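Local structure of phosphoinositol-specific phospholipase C (5FYP) at residues 238-243 with 260-265; 199-204 with 227-232; 111-116 with 175-180; 7-12 with 291-296. The protein probably cleaves the phosphodiester bond of phosphoinositide lipids, with the help of a bound calcium ion. One frame throughout, in Å; residues are numbered along the deposited sequence.

Contact 1 (238-243 with 260-265)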
# COMPACT_ATOMS: atom_id res chain seq x y z
N MET A 238 -4.92 -7.04 4.09
CA MET A 238 -4.50 -5.73 4.55
C MET A 238 -5.75 -4.96 4.96
O MET A 238 -6.83 -5.22 4.43
CB MET A 238 -3.79 -4.94 3.45
CG MET A 238 -2.49 -5.59 3.01
SD MET A 238 -1.45 -4.34 2.22
CE MET A 238 0.03 -5.27 1.84
N ASN A 239 -5.59 -4.04 5.91
CA ASN A 239 -6.72 -3.24 6.40
C ASN A 239 -6.27 -1.80 6.60
O ASN A 239 -5.18 -1.53 7.06
CB ASN A 239 -7.27 -3.82 7.70
CG ASN A 239 -7.98 -5.15 7.46
OD1 ASN A 239 -7.37 -6.23 7.55
ND2 ASN A 239 -9.25 -5.07 7.12
N ASN A 240 -7.19 -0.87 6.27
CA ASN A 240 -6.91 0.56 6.29
C ASN A 240 -7.83 1.22 7.32
O ASN A 240 -9.05 1.09 7.26
CB ASN A 240 -7.03 1.24 4.91
CG ASN A 240 -6.10 2.49 4.73
OD1 ASN A 240 -4.85 2.51 4.91
ND2 ASN A 240 -6.74 3.53 4.26
N MET A 241 -7.21 1.95 8.24
CA MET A 241 -7.91 2.56 9.37
C MET A 241 -7.56 4.02 9.50
O MET A 241 -6.40 4.40 9.51
CB MET A 241 -7.56 1.86 10.67
CG MET A 241 -8.31 0.54 10.73
SD MET A 241 -7.53 -0.94 10.15
CE MET A 241 -5.82 -0.82 10.87
N GLY A 242 -8.58 4.85 9.65
CA GLY A 242 -8.37 6.21 10.10
C GLY A 242 -8.13 6.24 11.60
O GLY A 242 -8.23 5.25 12.32
N LYS A 243 -7.83 7.45 12.10
CA LYS A 243 -7.46 7.64 13.49
C LYS A 243 -8.47 7.03 14.46
O LYS A 243 -8.09 6.39 15.44
CB LYS A 243 -7.28 9.15 13.76
CG LYS A 243 -7.11 9.55 15.21
CD LYS A 243 -6.78 11.03 15.38
CE LYS A 243 -7.89 11.98 14.92
NZ LYS A 243 -7.45 13.40 15.05
N ARG A 260 -2.72 -0.39 8.27
CA ARG A 260 -2.23 0.99 8.10
C ARG A 260 -3.18 1.92 8.82
O ARG A 260 -4.41 1.78 8.70
CB ARG A 260 -2.15 1.37 6.63
CG ARG A 260 -1.62 2.77 6.39
CD ARG A 260 -1.13 2.93 4.94
NE ARG A 260 -0.65 4.27 4.60
CZ ARG A 260 -1.43 5.27 4.30
NH1 ARG A 260 -2.75 5.15 4.40
NH2 ARG A 260 -0.88 6.43 3.94
N VAL A 261 -2.60 2.86 9.58
CA VAL A 261 -3.37 3.90 10.28
C VAL A 261 -2.92 5.26 9.79
O VAL A 261 -1.72 5.57 9.86
CB VAL A 261 -3.23 3.82 11.80
CG1 VAL A 261 -3.87 5.02 12.47
CG2 VAL A 261 -3.84 2.52 12.29
N TRP A 262 -3.87 6.06 9.31
CA TRP A 262 -3.60 7.40 8.82
C TRP A 262 -4.35 8.42 9.67
O TRP A 262 -5.35 8.10 10.31
CB TRP A 262 -3.98 7.51 7.33
CG TRP A 262 -5.40 7.17 7.04
CD1 TRP A 262 -5.93 5.96 6.78
CD2 TRP A 262 -6.49 8.10 7.03
NE1 TRP A 262 -7.29 6.06 6.62
CE2 TRP A 262 -7.65 7.37 6.75
CE3 TRP A 262 -6.58 9.49 7.22
CZ2 TRP A 262 -8.91 7.98 6.66
CZ3 TRP A 262 -7.84 10.10 7.13
CH2 TRP A 262 -8.98 9.34 6.86
N GLY A 263 -3.84 9.65 9.68
CA GLY A 263 -4.46 10.75 10.38
C GLY A 263 -4.13 10.86 11.84
O GLY A 263 -4.73 11.67 12.52
N ASP A 264 -3.17 10.08 12.32
CA ASP A 264 -2.87 10.02 13.76
C ASP A 264 -1.47 10.57 14.05
O ASP A 264 -0.74 10.05 14.87
CB ASP A 264 -3.03 8.60 14.29
CG ASP A 264 -3.23 8.53 15.79
OD1 ASP A 264 -3.83 9.48 16.36
OD2 ASP A 264 -2.89 7.49 16.39
N ASP A 265 -1.18 11.72 13.47
CA ASP A 265 0.16 12.27 13.47
C ASP A 265 0.71 12.70 14.82
O ASP A 265 1.92 12.85 14.97
CB ASP A 265 0.24 13.48 12.53
CG ASP A 265 -0.03 13.08 11.09
OD1 ASP A 265 -1.23 12.79 10.81
OD2 ASP A 265 0.93 12.98 10.33
O HOH W 1 -9.71 4.14 6.55
O HOH W 2 -4.37 13.47 14.62
O HOH W 3 -6.77 13.43 12.07

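Contact 2 (199-204 with 227-232). With SO4 (sulfate ion), chain E.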
# COMPACT_ATOMS: atom_id res chain seq x y z
N TYR A 199 -12.47 -4.39 -8.06
CA TYR A 199 -11.13 -4.78 -8.49
C TYR A 199 -10.89 -6.28 -8.25
O TYR A 199 -10.45 -7.00 -9.15
CB TYR A 199 -10.11 -3.91 -7.77
CG TYR A 199 -8.69 -4.37 -8.01
CD1 TYR A 199 -7.99 -3.96 -9.15
CD2 TYR A 199 -8.07 -5.25 -7.15
CE1 TYR A 199 -6.72 -4.44 -9.42
CE2 TYR A 199 -6.79 -5.73 -7.39
CZ TYR A 199 -6.12 -5.33 -8.55
OH TYR A 199 -4.88 -5.84 -8.77
N ALA A 200 -11.21 -6.77 -7.06
CA ALA A 200 -10.96 -8.16 -6.73
C ALA A 200 -11.84 -9.10 -7.55
O ALA A 200 -11.39 -10.18 -7.95
CB ALA A 200 -11.15 -8.41 -5.24
N GLU A 201 -13.09 -8.72 -7.79
CA GLU A 201 -13.96 -9.56 -8.64
C GLU A 201 -13.43 -9.64 -10.06
O GLU A 201 -13.54 -10.69 -10.69
CB GLU A 201 -15.39 -9.03 -8.58
CG GLU A 201 -16.00 -9.37 -7.24
CD GLU A 201 -17.47 -9.54 -7.20
OE1 GLU A 201 -18.13 -9.02 -8.15
OE2 GLU A 201 -17.87 -10.17 -6.18
N ALA A 202 -12.85 -8.56 -10.55
CA ALA A 202 -12.31 -8.55 -11.91
C ALA A 202 -11.01 -9.37 -12.04
O ALA A 202 -10.84 -10.07 -13.02
CB ALA A 202 -12.06 -7.12 -12.36
N ARG A 203 -10.14 -9.25 -11.06
CA ARG A 203 -8.78 -9.78 -11.18
C ARG A 203 -8.55 -11.12 -10.49
O ARG A 203 -7.60 -11.83 -10.83
CB ARG A 203 -7.74 -8.76 -10.71
CG ARG A 203 -7.80 -7.41 -11.43
CD ARG A 203 -7.81 -7.51 -12.93
NE ARG A 203 -6.64 -8.23 -13.43
CZ ARG A 203 -6.64 -9.08 -14.47
NH1 ARG A 203 -7.76 -9.36 -15.15
NH2 ARG A 203 -5.54 -9.72 -14.78
N THR A 204 -9.36 -11.42 -9.47
CA THR A 204 -9.27 -12.63 -8.66
C THR A 204 -7.81 -12.94 -8.32
O THR A 204 -7.08 -12.05 -7.85
CB THR A 204 -10.10 -13.78 -9.24
OG1 THR A 204 -9.59 -14.19 -10.51
CG2 THR A 204 -11.57 -13.39 -9.33
N GLY A 227 -19.47 -3.16 2.26
CA GLY A 227 -19.37 -2.68 0.91
C GLY A 227 -18.77 -3.65 -0.10
O GLY A 227 -18.58 -3.26 -1.26
N MET A 228 -18.45 -4.88 0.31
CA MET A 228 -17.85 -5.87 -0.59
C MET A 228 -18.66 -7.14 -0.60
O MET A 228 -19.37 -7.50 0.35
CB MET A 228 -16.40 -6.20 -0.22
CG MET A 228 -15.54 -4.95 -0.00
SD MET A 228 -13.82 -5.15 -0.51
CE MET A 228 -13.39 -6.60 0.41
N SER A 229 -18.46 -7.90 -1.67
CA SER A 229 -18.97 -9.26 -1.69
C SER A 229 -18.16 -10.17 -0.76
O SER A 229 -17.02 -9.90 -0.38
CB SER A 229 -18.88 -9.83 -3.10
OG SER A 229 -17.52 -9.93 -3.51
N SER A 230 -18.77 -11.29 -0.38
CA SER A 230 -18.06 -12.33 0.33
C SER A 230 -16.82 -12.83 -0.46
O SER A 230 -15.73 -13.03 0.07
CB SER A 230 -19.02 -13.44 0.68
OG SER A 230 -18.32 -14.43 1.38
N GLN A 231 -16.99 -13.02 -1.77
CA GLN A 231 -15.88 -13.50 -2.58
C GLN A 231 -14.69 -12.51 -2.52
O GLN A 231 -13.54 -12.91 -2.31
CB GLN A 231 -16.33 -13.65 -4.03
CG GLN A 231 -15.22 -13.96 -5.01
CD GLN A 231 -15.68 -13.86 -6.46
OE1 GLN A 231 -16.87 -13.94 -6.72
NE2 GLN A 231 -14.75 -13.69 -7.41
N SER A 232 -14.97 -11.23 -2.69
CA SER A 232 -13.88 -10.25 -2.62
C SER A 232 -13.26 -10.16 -1.24
O SER A 232 -12.04 -9.93 -1.08
CB SER A 232 -14.34 -8.89 -3.07
OG SER A 232 -14.61 -8.94 -4.46
S SO4 E . -6.36 -11.93 -17.78
O1 SO4 E . -7.64 -11.48 -17.11
O2 SO4 E . -6.45 -11.54 -19.22
O3 SO4 E . -5.19 -11.24 -17.15
O4 SO4 E . -6.24 -13.43 -17.85
O HOH W 4 -15.01 -12.92 -10.03
O HOH W 5 -19.68 -12.81 -5.87

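Contact 3 (111-116 with 175-180)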
# COMPACT_ATOMS: atom_id res chain seq x y z
N HIS A 111 17.23 -3.90 -1.34
CA HIS A 111 16.46 -3.03 -0.49
C HIS A 111 15.36 -3.75 0.29
O HIS A 111 14.78 -4.74 -0.17
CB HIS A 111 15.87 -1.84 -1.27
CG HIS A 111 14.88 -2.19 -2.35
ND1 HIS A 111 13.57 -2.51 -2.09
CD2 HIS A 111 15.01 -2.23 -3.69
CE1 HIS A 111 12.94 -2.74 -3.24
NE2 HIS A 111 13.79 -2.55 -4.22
N PHE A 112 15.08 -3.23 1.47
CA PHE A 112 13.91 -3.61 2.23
C PHE A 112 12.68 -3.43 1.34
O PHE A 112 12.63 -2.49 0.54
CB PHE A 112 13.85 -2.71 3.47
CG PHE A 112 12.76 -3.05 4.42
CD1 PHE A 112 11.47 -2.57 4.21
CD2 PHE A 112 12.99 -3.85 5.52
CE1 PHE A 112 10.44 -2.94 5.05
CE2 PHE A 112 11.97 -4.18 6.38
CZ PHE A 112 10.70 -3.73 6.14
N PRO A 113 11.69 -4.33 1.41
CA PRO A 113 10.56 -4.22 0.50
C PRO A 113 9.87 -2.87 0.58
O PRO A 113 9.64 -2.35 1.68
CB PRO A 113 9.64 -5.36 0.94
CG PRO A 113 10.07 -5.66 2.35
CD PRO A 113 11.56 -5.48 2.31
N ILE A 114 9.52 -2.34 -0.59
CA ILE A 114 8.81 -1.06 -0.68
C ILE A 114 7.31 -1.32 -0.79
O ILE A 114 6.91 -2.14 -1.60
CB ILE A 114 9.27 -0.27 -1.89
CG1 ILE A 114 10.75 0.10 -1.76
CG2 ILE A 114 8.41 0.97 -2.12
CD1 ILE A 114 11.38 0.54 -3.07
N THR A 115 6.54 -0.62 0.01
CA THR A 115 5.09 -0.71 -0.05
C THR A 115 4.56 0.63 -0.58
O THR A 115 4.89 1.69 -0.05
CB THR A 115 4.48 -1.04 1.31
OG1 THR A 115 4.99 -2.29 1.76
CG2 THR A 115 2.97 -1.17 1.25
N LEU A 116 3.75 0.57 -1.63
CA LEU A 116 3.15 1.76 -2.25
C LEU A 116 1.65 1.71 -2.07
O LEU A 116 0.97 0.82 -2.59
CB LEU A 116 3.44 1.85 -3.73
CG LEU A 116 4.83 1.90 -4.21
CD1 LEU A 116 4.86 2.13 -5.72
CD2 LEU A 116 5.61 3.00 -3.51
N PRO A 175 6.36 -13.88 4.35
CA PRO A 175 7.81 -13.94 4.16
C PRO A 175 8.50 -12.82 4.95
O PRO A 175 7.92 -11.76 5.24
CB PRO A 175 7.98 -13.74 2.65
CG PRO A 175 6.65 -14.16 2.07
CD PRO A 175 5.66 -13.68 3.08
N THR A 176 9.76 -13.07 5.28
CA THR A 176 10.53 -12.09 6.04
C THR A 176 10.94 -10.93 5.16
O THR A 176 10.91 -11.01 3.92
CB THR A 176 11.80 -12.69 6.68
OG1 THR A 176 12.65 -13.09 5.61
CG2 THR A 176 11.46 -13.87 7.60
N ALA A 177 11.38 -9.84 5.77
CA ALA A 177 11.96 -8.74 4.99
C ALA A 177 13.13 -9.23 4.13
O ALA A 177 13.24 -8.82 2.97
CB ALA A 177 12.34 -7.58 5.86
N ASN A 178 13.97 -10.10 4.67
CA ASN A 178 15.06 -10.70 3.87
C ASN A 178 14.51 -11.45 2.65
O ASN A 178 15.01 -11.31 1.54
CB ASN A 178 15.88 -11.66 4.73
CG ASN A 178 17.04 -12.25 3.98
OD1 ASN A 178 17.86 -11.51 3.51
ND2 ASN A 178 17.06 -13.55 3.82
N ASP A 179 13.46 -12.26 2.86
CA ASP A 179 12.84 -12.98 1.76
C ASP A 179 12.31 -12.00 0.69
O ASP A 179 12.27 -12.34 -0.50
CB ASP A 179 11.62 -13.79 2.22
CG ASP A 179 11.95 -14.95 3.13
OD1 ASP A 179 13.05 -15.52 3.05
OD2 ASP A 179 11.02 -15.31 3.92
N LEU A 180 11.87 -10.83 1.14
CA LEU A 180 11.27 -9.81 0.28
C LEU A 180 12.24 -8.72 -0.17
O LEU A 180 11.83 -7.66 -0.64
CB LEU A 180 10.07 -9.18 0.99
CG LEU A 180 8.91 -10.12 1.31
CD1 LEU A 180 7.93 -9.42 2.22
CD2 LEU A 180 8.24 -10.60 0.05

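Contact 4 (7-12 with 291-296)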
# COMPACT_ATOMS: atom_id res chain seq x y z
N PHE A 7 18.10 3.89 9.49
CA PHE A 7 16.73 3.91 9.98
C PHE A 7 16.10 2.54 10.12
O PHE A 7 15.00 2.43 10.68
CB PHE A 7 15.83 4.89 9.18
CG PHE A 7 15.46 4.45 7.79
CD1 PHE A 7 14.40 3.60 7.60
CD2 PHE A 7 16.12 4.96 6.68
CE1 PHE A 7 14.01 3.23 6.33
CE2 PHE A 7 15.72 4.60 5.41
CZ PHE A 7 14.65 3.74 5.23
N ILE A 8 16.74 1.50 9.59
CA ILE A 8 16.17 0.14 9.65
C ILE A 8 16.85 -0.63 10.78
O ILE A 8 18.05 -0.84 10.79
CB ILE A 8 16.35 -0.62 8.32
CG1 ILE A 8 15.62 0.14 7.20
CG2 ILE A 8 15.81 -2.05 8.47
CD1 ILE A 8 15.67 -0.50 5.85
N ASP A 9 16.06 -1.06 11.74
CA ASP A 9 16.58 -1.94 12.80
C ASP A 9 17.03 -3.24 12.14
O ASP A 9 16.22 -3.89 11.51
CB ASP A 9 15.48 -2.14 13.85
CG ASP A 9 15.87 -3.02 15.00
OD1 ASP A 9 16.84 -3.80 14.91
OD2 ASP A 9 15.15 -2.95 16.01
N PRO A 10 18.32 -3.66 12.34
CA PRO A 10 18.79 -4.87 11.69
C PRO A 10 17.99 -6.14 12.06
O PRO A 10 17.94 -7.08 11.28
CB PRO A 10 20.25 -4.97 12.14
CG PRO A 10 20.64 -3.57 12.43
CD PRO A 10 19.42 -2.94 13.01
N ALA A 11 17.31 -6.12 13.21
CA ALA A 11 16.47 -7.26 13.61
C ALA A 11 15.27 -7.44 12.66
O ALA A 11 14.64 -8.50 12.66
CB ALA A 11 16.00 -7.07 15.03
N SER A 12 14.95 -6.41 11.88
CA SER A 12 13.83 -6.48 10.96
C SER A 12 13.99 -7.56 9.88
O SER A 12 13.02 -8.13 9.42
CB SER A 12 13.64 -5.13 10.25
OG SER A 12 13.45 -4.08 11.16
N GLY A 291 13.84 4.91 19.02
CA GLY A 291 15.21 4.39 19.21
C GLY A 291 16.12 4.58 18.00
O GLY A 291 17.00 3.77 17.73
N GLY A 292 15.84 5.65 17.24
CA GLY A 292 16.59 5.97 16.02
C GLY A 292 16.14 5.27 14.77
O GLY A 292 16.71 5.50 13.70
N TYR A 293 15.10 4.43 14.89
CA TYR A 293 14.64 3.61 13.79
C TYR A 293 13.26 4.06 13.29
O TYR A 293 12.41 4.49 14.08
CB TYR A 293 14.58 2.15 14.18
CG TYR A 293 15.92 1.55 14.57
CD1 TYR A 293 16.99 1.56 13.68
CD2 TYR A 293 16.08 0.93 15.79
CE1 TYR A 293 18.23 1.01 14.03
CE2 TYR A 293 17.30 0.35 16.14
CZ TYR A 293 18.35 0.40 15.23
OH TYR A 293 19.56 -0.17 15.60
N ARG A 294 13.05 3.90 11.99
CA ARG A 294 11.73 4.05 11.36
C ARG A 294 11.12 2.74 10.91
O ARG A 294 9.98 2.72 10.47
CB ARG A 294 11.75 5.04 10.21
CG ARG A 294 12.22 6.42 10.61
CD ARG A 294 11.77 7.51 9.63
NE ARG A 294 12.52 8.74 9.81
CZ ARG A 294 13.74 8.96 9.35
NH1 ARG A 294 14.34 8.11 8.55
NH2 ARG A 294 14.37 10.10 9.67
N ILE A 295 11.88 1.64 11.02
CA ILE A 295 11.41 0.29 10.69
C ILE A 295 11.98 -0.63 11.76
O ILE A 295 13.20 -0.65 11.98
CB ILE A 295 11.86 -0.19 9.29
CG1 ILE A 295 11.29 0.73 8.20
CG2 ILE A 295 11.49 -1.64 9.08
CD1 ILE A 295 11.57 0.30 6.80
N ARG A 296 11.13 -1.38 12.44
CA ARG A 296 11.60 -2.31 13.46
C ARG A 296 10.55 -3.35 13.75
O ARG A 296 9.36 -3.11 13.55
CB ARG A 296 11.95 -1.59 14.75
CG ARG A 296 10.95 -0.58 15.19
CD ARG A 296 11.16 -0.24 16.65
NE ARG A 296 10.55 -1.26 17.49
CZ ARG A 296 10.36 -1.17 18.79
NH1 ARG A 296 10.77 -0.09 19.49
NH2 ARG A 296 9.74 -2.19 19.38

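Contact 1 (238-243 with 260-265)
Gly242 CA lies over one face of the Trp262 indole, a CH-pi contact at 3.8 Å from the centroid of the five-membered ring. Trp262 has its CG between the backbone N and the carbonyl carbon (chi1 58°). With no side chain, Gly242 lets the ring come this close. A water in the ring plane accepts from Trp262 NE1 at 3.1 Å. On the same face of the two parallel strands Asn240 and Arg260 lie side by side. In one of two modelled conformers, Asn240 OD1 takes a weak hydrogen bond of 3.4 Å from Arg260 NH1, at the edge of the guanidinium. On the other face Met241 CB packs on Val261 CG2.

Backbone bonds set this register. Arg260 N gives to Asn239 O at 3.0 Å, Met241 N to Arg260 O at 2.8 Å, and Trp262 N to Met241 O at 3.0 Å. Further along, two waters join Lys243 NZ, in one of its two conformers, to Gly263 O. Arg260 NH2 forms a salt bridge with Glu48, a calcium ligand, so Arg260 belongs to the second shell of the metal site.

The two strands belong to a beta-alpha-beta unit connected by helix 249-254, consistent with the TIM-barrel fold of the family. Strand 279-282 follows in parallel beyond 258-262, and 238-242 is one of the two outermost strands of this sheet within the chain.

Contact 2 (199-204 with 227-232)
Glu201, near the end of helix 193-203, reaches Ser229, the N-cap residue of the short helix 230-233. One direct hydrogen bond and two water bridges link the segments. Ser229 OG stands between its backbone N and carbonyl carbon (chi1 64°). There it accepts the capping bond from Ser232 N at 3.0 Å. The same hydroxyl donates to Glu201 OE2 at 2.7 Å. OE2 is met on its anti side, 35° out of the carboxylate plane. One bond accepted and one given probably hold the hydroxyl in this rotation. The carboxylate lies close to a helix start, which would probably favour its negative charge.

Of the two waters, one donates to Glu201 O and accepts from Gln231 NE2 at 2.7 Å. The other donates to both Glu201 OE2 and Gln231 OE1.

Packing is limited. Glu201 CG comes within 3.1 Å of Ser232 OG. Ala200 CB rests on Ser232 OG at 3.6 Å, and that hydroxyl is bonded to Ser197 O in the same helix as Ala200. Thr204 CG2 meets Gln231 NE2 at 3.7 Å.

Arg203 lies away from this interface. It forms a salt bridge from NE to Asp137 of helix 133-144. Its other two nitrogens grip a sulfate ion, probably from the crystallisation liquor: Arg203 NH1 gives to sulfate O1 at 2.9 Å and Arg203 NH2 to sulfate O3 at 2.8 Å, with the sulfur in the guanidinium plane.

Contact 3 (111-116 with 175-180)
Phe112 has CG anti to its backbone N (chi1 -175°), and its ring leads back to Ala177 although its CB points away. Phe112 CE2 touches Ala177 CB at 3.5 Å. Pro113 carries the rest, against Leu180. Its CG packs on Leu180 CB at 3.8 Å, and the two side chains cross at about a right angle. Pro113 CB lies 3.5 Å from Leu180 O, and its CD 3.8 Å from Ala177 O. The CD also rests over the face of the Phe112 ring, 3.4 Å above its plane and toward the rim. An alanine here would keep CB but lose CG and CD, and would probably open a gap between Leu180 CB and the Phe112 ring.

Polar bonds shape each segment from within. His111 ND1 gives a straight bond of 2.8 Å to Phe112 O, from above the carbonyl plane, while its NE2 is bonded to Ser105. Asp179 N gives to Thr176 OG1, an ST motif, and Thr176 N returns a bond to Asp179 OD2 at 2.9 Å.

The contact is buried packing at the start of strand 114-120, which lies in parallel between strands 46-52 and 184-189. The segment 175-180 is in the loop leading to 184-189. Phe112 and Ala177 both meet Ile20 of strand 20-25, and helix 94-107 packs on Ile114 and Leu116.

Contact 4 (7-12 with 291-296)
Phe7 O accepts two backbone bonds from the other segment. Arg294 N approaches at 2.8 Å, in the carbonyl plane and on a lone pair. Ile295 N comes at 3.2 Å, tilted 19° from that plane. In return Asp9 N gives to Ile295 O at 2.9 Å. The two segments are thus joined by a single bridge, Ile8 with Ile295, the first residue of strand 295-297, which is antiparallel to strand 20-25. Asp9 also begins an Asx turn, with Ala11 N giving to Asp9 OD1 at 2.9 Å. Asp9 O is gripped twice, by Ser12 N and by Ser12 OG.

Asp9 CA stands over the centre of the Tyr293 ring, and Asp9 CB makes a CH-pi contact at 3.7 Å from its centroid. Asp9 CG is anti to the backbone N (chi1 -180°), and its carboxylate is stacked on the ring, planes 19° apart. Pro10 CD reaches Tyr293 OH. An alanine in place of the tyrosine would remove the ring and probably leave a gap beneath Asp9 CA and CB and beside Pro10 CD.

Phe7 CE1 meets Ile295 CD1 at 3.8 Å. Arg294 NH1 passes Phe7 CB, but the guanidinium is bonded elsewhere: NH2 to Ala286 O and NH1 to Ser43 O.

Overall arrangement
Contact 3 is the fully buried one, and it relies on apolar packing between its segments. The other three are partly buried and use hydrogen bonds. Contacts 1 and 4 reach the same mixed sheet near its two outermost strands within the chain. Contact 1 is a parallel strand pair, while contact 4 ties the N-terminal region to the C-terminal strand. Contact 4 encloses the other three along the sequence. Contacts 3 and 4 touch: Phe112 packs on both Ile8 and Ile295. Contact 2 is helix-based, rich in hydroxyls and waters, and lies on the opposite side of the chain's centre from contact 4.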